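Flavodoxin (Fusobacterium nucleatum, PDB 6OHK) binds flavin mononucleotide and probably serves as a low-potential electron donor to a number of redox enzymes. Local coordinates at residues 5-11 with 49-55. The protein carries 1 engineered substitution. Sequence-based numbering, arbitrary orientation.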
ATOM      1  N   LYS A   5      -5.011 -13.152 -11.939  1.00 12.27           N
ATOM      2  CA  LYS A   5      -4.108 -13.914 -11.093  1.00 12.06           C
ATOM      3  C   LYS A   5      -4.319 -13.513  -9.638  1.00 11.29           C
ATOM      4  O   LYS A   5      -4.774 -12.404  -9.334  1.00 11.36           O
ATOM      5  CB  LYS A   5      -2.658 -13.696 -11.506  1.00 12.89           C
ATOM      6  CG  LYS A   5      -2.398 -14.309 -12.859  1.00 16.84           C
ATOM      7  CD  LYS A   5      -0.988 -14.110 -13.354  1.00 18.68           C
ATOM      8  CE  LYS A   5      -0.737 -14.960 -14.604  1.00 30.14           C
ATOM      9  NZ  LYS A   5       0.554 -14.623 -15.271  1.00 45.54           N
ATOM     10  N   THR A   6      -3.997 -14.424  -8.739  1.00 11.29           N
ATOM     11  CA  THR A   6      -4.204 -14.180  -7.324  1.00 11.00           C
ATOM     12  C   THR A   6      -3.465 -12.924  -6.877  1.00 10.46           C
ATOM     13  O   THR A   6      -2.306 -12.694  -7.254  1.00 11.28           O
ATOM     14  CB  THR A   6      -3.716 -15.384  -6.530  1.00 12.22           C
ATOM     15  OG1 THR A   6      -4.446 -16.530  -6.997  1.00 14.33           O
ATOM     16  CG2 THR A   6      -3.940 -15.224  -5.047  1.00 12.84           C
ATOM     17  N   ILE A   7      -4.144 -12.142  -6.056  1.00 10.03           N
ATOM     18  CA  ILE A   7      -3.589 -10.926  -5.477  1.00  9.62           C
ATOM     19  C   ILE A   7      -2.998 -11.256  -4.115  1.00  9.62           C
ATOM     20  O   ILE A   7      -3.681 -11.789  -3.243  1.00 10.91           O
ATOM     21  CB  ILE A   7      -4.689  -9.874  -5.349  1.00 10.43           C
ATOM     22  CG1 ILE A   7      -5.266  -9.513  -6.722  1.00 10.76           C
ATOM     23  CG2 ILE A   7      -4.148  -8.631  -4.656  1.00 10.99           C
ATOM     24  CD1 ILE A   7      -6.657  -8.901  -6.667  1.00 12.98           C
ATOM     25  N   GLY A   8      -1.733 -10.934  -3.936  1.00  8.53           N
ATOM     26  CA  GLY A   8      -1.101 -11.052  -2.627  1.00  8.53           C
ATOM     27  C   GLY A   8      -1.195  -9.760  -1.853  1.00  8.01           C
ATOM     28  O   GLY A   8      -0.724  -8.726  -2.335  1.00  8.27           O
ATOM     29  N   ILE A   9      -1.806  -9.807  -0.681  1.00  8.59           N
ATOM     30  CA  ILE A   9      -1.977  -8.648   0.187  1.00  7.77           C
ATOM     31  C   ILE A   9      -1.043  -8.806   1.371  1.00  8.03           C
ATOM     32  O   ILE A   9      -1.134  -9.804   2.105  1.00  9.29           O
ATOM     33  CB  ILE A   9      -3.429  -8.543   0.665  1.00  8.60           C
ATOM     34  CG1 ILE A   9      -4.400  -8.555  -0.515  1.00 10.14           C
ATOM     35  CG2 ILE A   9      -3.600  -7.314   1.543  1.00 10.15           C
ATOM     36  CD1 ILE A   9      -5.849  -8.658  -0.087  1.00 12.92           C
ATOM     37  N   PHE A  10      -0.148  -7.858   1.560  1.00  7.54           N
ATOM     38  CA  PHE A  10       0.863  -7.910   2.615  1.00  7.36           C
ATOM     39  C   PHE A  10       0.733  -6.661   3.469  1.00  7.55           C
ATOM     40  O   PHE A  10       0.702  -5.560   2.923  1.00  7.86           O
ATOM     41  CB  PHE A  10       2.248  -7.954   1.995  1.00  7.91           C
ATOM     42  CG  PHE A  10       2.520  -9.260   1.273  1.00  8.24           C
ATOM     43  CD1 PHE A  10       2.045  -9.497  -0.024  1.00  8.11           C
ATOM     44  CD2 PHE A  10       3.200 -10.278   1.911  1.00  8.65           C
ATOM     45  CE1 PHE A  10       2.239 -10.710  -0.625  1.00  9.14           C
ATOM     46  CE2 PHE A  10       3.401 -11.502   1.294  1.00  9.10           C
ATOM     47  CZ  PHE A  10       2.921 -11.706   0.044  1.00  9.67           C
ATOM     48  N   TYR A  11       0.611  -6.831   4.784  1.00  7.53           N
ATOM     49  CA  TYR A  11       0.395  -5.692   5.672  1.00  7.49           C
ATOM     50  C   TYR A  11       1.216  -5.850   6.937  1.00  7.77           C
ATOM     51  O   TYR A  11       1.692  -6.936   7.262  1.00  8.77           O
ATOM     52  CB  TYR A  11      -1.099  -5.514   6.005  1.00  8.61           C
ATOM     53  CG  TYR A  11      -1.599  -6.523   6.980  1.00  9.68           C
ATOM     54  CD1 TYR A  11      -1.980  -7.789   6.570  1.00 10.93           C
ATOM     55  CD2 TYR A  11      -1.666  -6.229   8.345  1.00 10.74           C
ATOM     56  CE1 TYR A  11      -2.403  -8.740   7.485  1.00 12.95           C
ATOM     57  CE2 TYR A  11      -2.087  -7.187   9.263  1.00 13.67           C
ATOM     58  CZ  TYR A  11      -2.451  -8.433   8.815  1.00 12.79           C
ATOM     59  OH  TYR A  11      -2.865  -9.362   9.806  1.00 16.20           O
ATOM     60  N   PHE A  49       3.589 -13.792  -6.235  1.00 11.31           N
ATOM     61  CA  PHE A  49       2.431 -13.142  -6.809  1.00 11.85           C
ATOM     62  C   PHE A  49       2.864 -12.163  -7.876  1.00 12.65           C
ATOM     63  O   PHE A  49       3.888 -11.485  -7.753  1.00 14.57           O
ATOM     64  CB  PHE A  49       1.663 -12.378  -5.718  1.00 11.60           C
ATOM     65  CG  PHE A  49       1.178 -13.269  -4.637  1.00 11.20           C
ATOM     66  CD1 PHE A  49      -0.029 -13.905  -4.765  1.00 13.57           C
ATOM     67  CD2 PHE A  49       1.948 -13.551  -3.525  1.00 10.87           C
ATOM     68  CE1 PHE A  49      -0.474 -14.787  -3.815  1.00 15.60           C
ATOM     69  CE2 PHE A  49       1.535 -14.424  -2.586  1.00 12.27           C
ATOM     70  CZ  PHE A  49       0.328 -15.048  -2.709  1.00 14.56           C
ATOM     71  N   GLU A  50       2.032 -12.035  -8.903  1.00 10.98           N
ATOM     72  CA  GLU A  50       2.213 -11.005  -9.912  1.00 10.51           C
ATOM     73  C   GLU A  50       1.426  -9.756  -9.612  1.00 10.20           C
ATOM     74  O   GLU A  50       1.770  -8.698 -10.131  1.00 12.80           O
ATOM     75  CB  GLU A  50       1.830 -11.534 -11.297  1.00 14.07           C
ATOM     76  CG  GLU A  50       2.690 -12.772 -11.707  1.00 23.05           C
ATOM     77  CD  GLU A  50       2.499 -13.197 -13.160  1.00 48.86           C
ATOM     78  OE1 GLU A  50       1.970 -12.399 -13.965  1.00 37.59           O
ATOM     79  OE2 GLU A  50       2.888 -14.337 -13.495  1.00 58.12           O
ATOM     80  N   ASN A  51       0.340  -9.884  -8.872  1.00  9.39           N
ATOM     81  CA  ASN A  51      -0.491  -8.775  -8.455  1.00  9.26           C
ATOM     82  C   ASN A  51      -0.334  -8.630  -6.953  1.00  8.54           C
ATOM     83  O   ASN A  51      -0.522  -9.610  -6.227  1.00  9.42           O
ATOM     84  CB  ASN A  51      -1.959  -9.082  -8.756  1.00 10.31           C
ATOM     85  CG  ASN A  51      -2.233  -9.240 -10.230  1.00 10.09           C
ATOM     86  OD1 ASN A  51      -1.601  -8.576 -11.048  1.00 11.05           O
ATOM     87  ND2 ASN A  51      -3.191 -10.104 -10.574  1.00 11.02           N
ATOM     88  N   LEU A  52       0.011  -7.431  -6.479  1.00  7.98           N
ATOM     89  CA  LEU A  52       0.322  -7.198  -5.074  1.00  8.16           C
ATOM     90  C   LEU A  52      -0.343  -5.940  -4.568  1.00  7.50           C
ATOM     91  O   LEU A  52      -0.431  -4.933  -5.270  1.00  8.61           O
ATOM     92  CB  LEU A  52       1.826  -7.010  -4.925  1.00  8.29           C
ATOM     93  CG  LEU A  52       2.674  -8.265  -5.092  1.00  9.79           C
ATOM     94  CD1 LEU A  52       4.126  -7.888  -5.312  1.00 12.76           C
ATOM     95  CD2 LEU A  52       2.567  -9.173  -3.881  1.00 10.04           C
ATOM     96  N   ILE A  53      -0.776  -6.003  -3.315  1.00  7.88           N
ATOM     97  CA  ILE A  53      -1.189  -4.831  -2.544  1.00  7.21           C
ATOM     98  C   ILE A  53      -0.373  -4.828  -1.262  1.00  7.24           C
ATOM     99  O   ILE A  53      -0.446  -5.786  -0.479  1.00  8.22           O
ATOM    100  CB  ILE A  53      -2.690  -4.880  -2.235  1.00  7.50           C
ATOM    101  CG1 ILE A  53      -3.509  -4.867  -3.524  1.00  8.60           C
ATOM    102  CG2 ILE A  53      -3.079  -3.726  -1.291  1.00  9.11           C
ATOM    103  CD1 ILE A  53      -5.003  -5.093  -3.312  1.00  9.74           C
ATOM    104  N   LEU A  54       0.432  -3.796  -1.060  1.00  7.37           N
ATOM    105  CA  LEU A  54       1.319  -3.680   0.100  1.00  7.15           C
ATOM    106  C   LEU A  54       0.824  -2.536   0.958  1.00  7.52           C
ATOM    107  O   LEU A  54       0.620  -1.432   0.454  1.00  8.54           O
ATOM    108  CB  LEU A  54       2.761  -3.406  -0.340  1.00  8.01           C
ATOM    109  CG  LEU A  54       3.303  -4.280  -1.469  1.00  8.86           C
ATOM    110  CD1 LEU A  54       4.763  -3.912  -1.717  1.00 10.58           C
ATOM    111  CD2 LEU A  54       3.176  -5.767  -1.214  1.00  8.50           C
ATOM    112  N   VAL A  55       0.584  -2.808   2.235  1.00  7.01           N
ATOM    113  CA  VAL A  55      -0.113  -1.895   3.142  1.00  7.88           C
ATOM    114  C   VAL A  55       0.749  -1.644   4.368  1.00  7.86           C
ATOM    115  O   VAL A  55       1.226  -2.583   5.007  1.00  8.13           O
ATOM    116  CB  VAL A  55      -1.456  -2.501   3.582  1.00  8.71           C
ATOM    117  CG1 VAL A  55      -2.241  -1.489   4.404  1.00  9.64           C
ATOM    118  CG2 VAL A  55      -2.257  -3.038   2.405  1.00  8.85           C
TER
HETATM  119  O   HOH W   1      -0.289 -13.556  -8.852  1.00 15.36           O
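Gly8 lies beneath the ring of Phe49, its CA 3.8 Å from the ring centroid and nearly on the ring normal, a CH-pi contact. A CB here would fall 2.7 Å from Phe49 CG, so the ring occupies the room a side chain would need. On the same sheet face Phe10 fills the next space: its CE1 meets Leu52 CD2 at 3.6 Å, its CZ lies 4.0 Å from Phe49 CE2, and its ring stacks on Phe37 of strand 34-38. The other face carries Ile7, Ile9 and Ile53, with Ile7 CG2 3.9 Å from Ile53 CD1; helix 17-28 covers Ile53 and Val55. These are two neighbouring parallel strands of the flavodoxin-like alpha/beta sandwich, and the C-terminal end of 7-11 leads toward the FMN-binding residues from Thr13 onward. Gly8 and Phe10 make all four backbone bonds: Gly8 N to Asn51 O, Ile53 N to Gly8 O and Phe10 N to Ile53 O, each 2.9 Å, then Val55 N to Phe10 O, 2.8 Å. Before the strands begin, a water links Thr6 O (2.7 Å) to Glu50 N (2.8 Å). Asn51 ND2 donates to Lys5 O at 3.1 Å, while its OD1 accepts from Lys170 N at the C terminus. Outermost, Lys5 NZ forms a salt bridge with Glu50, 2.9 Å from OE1.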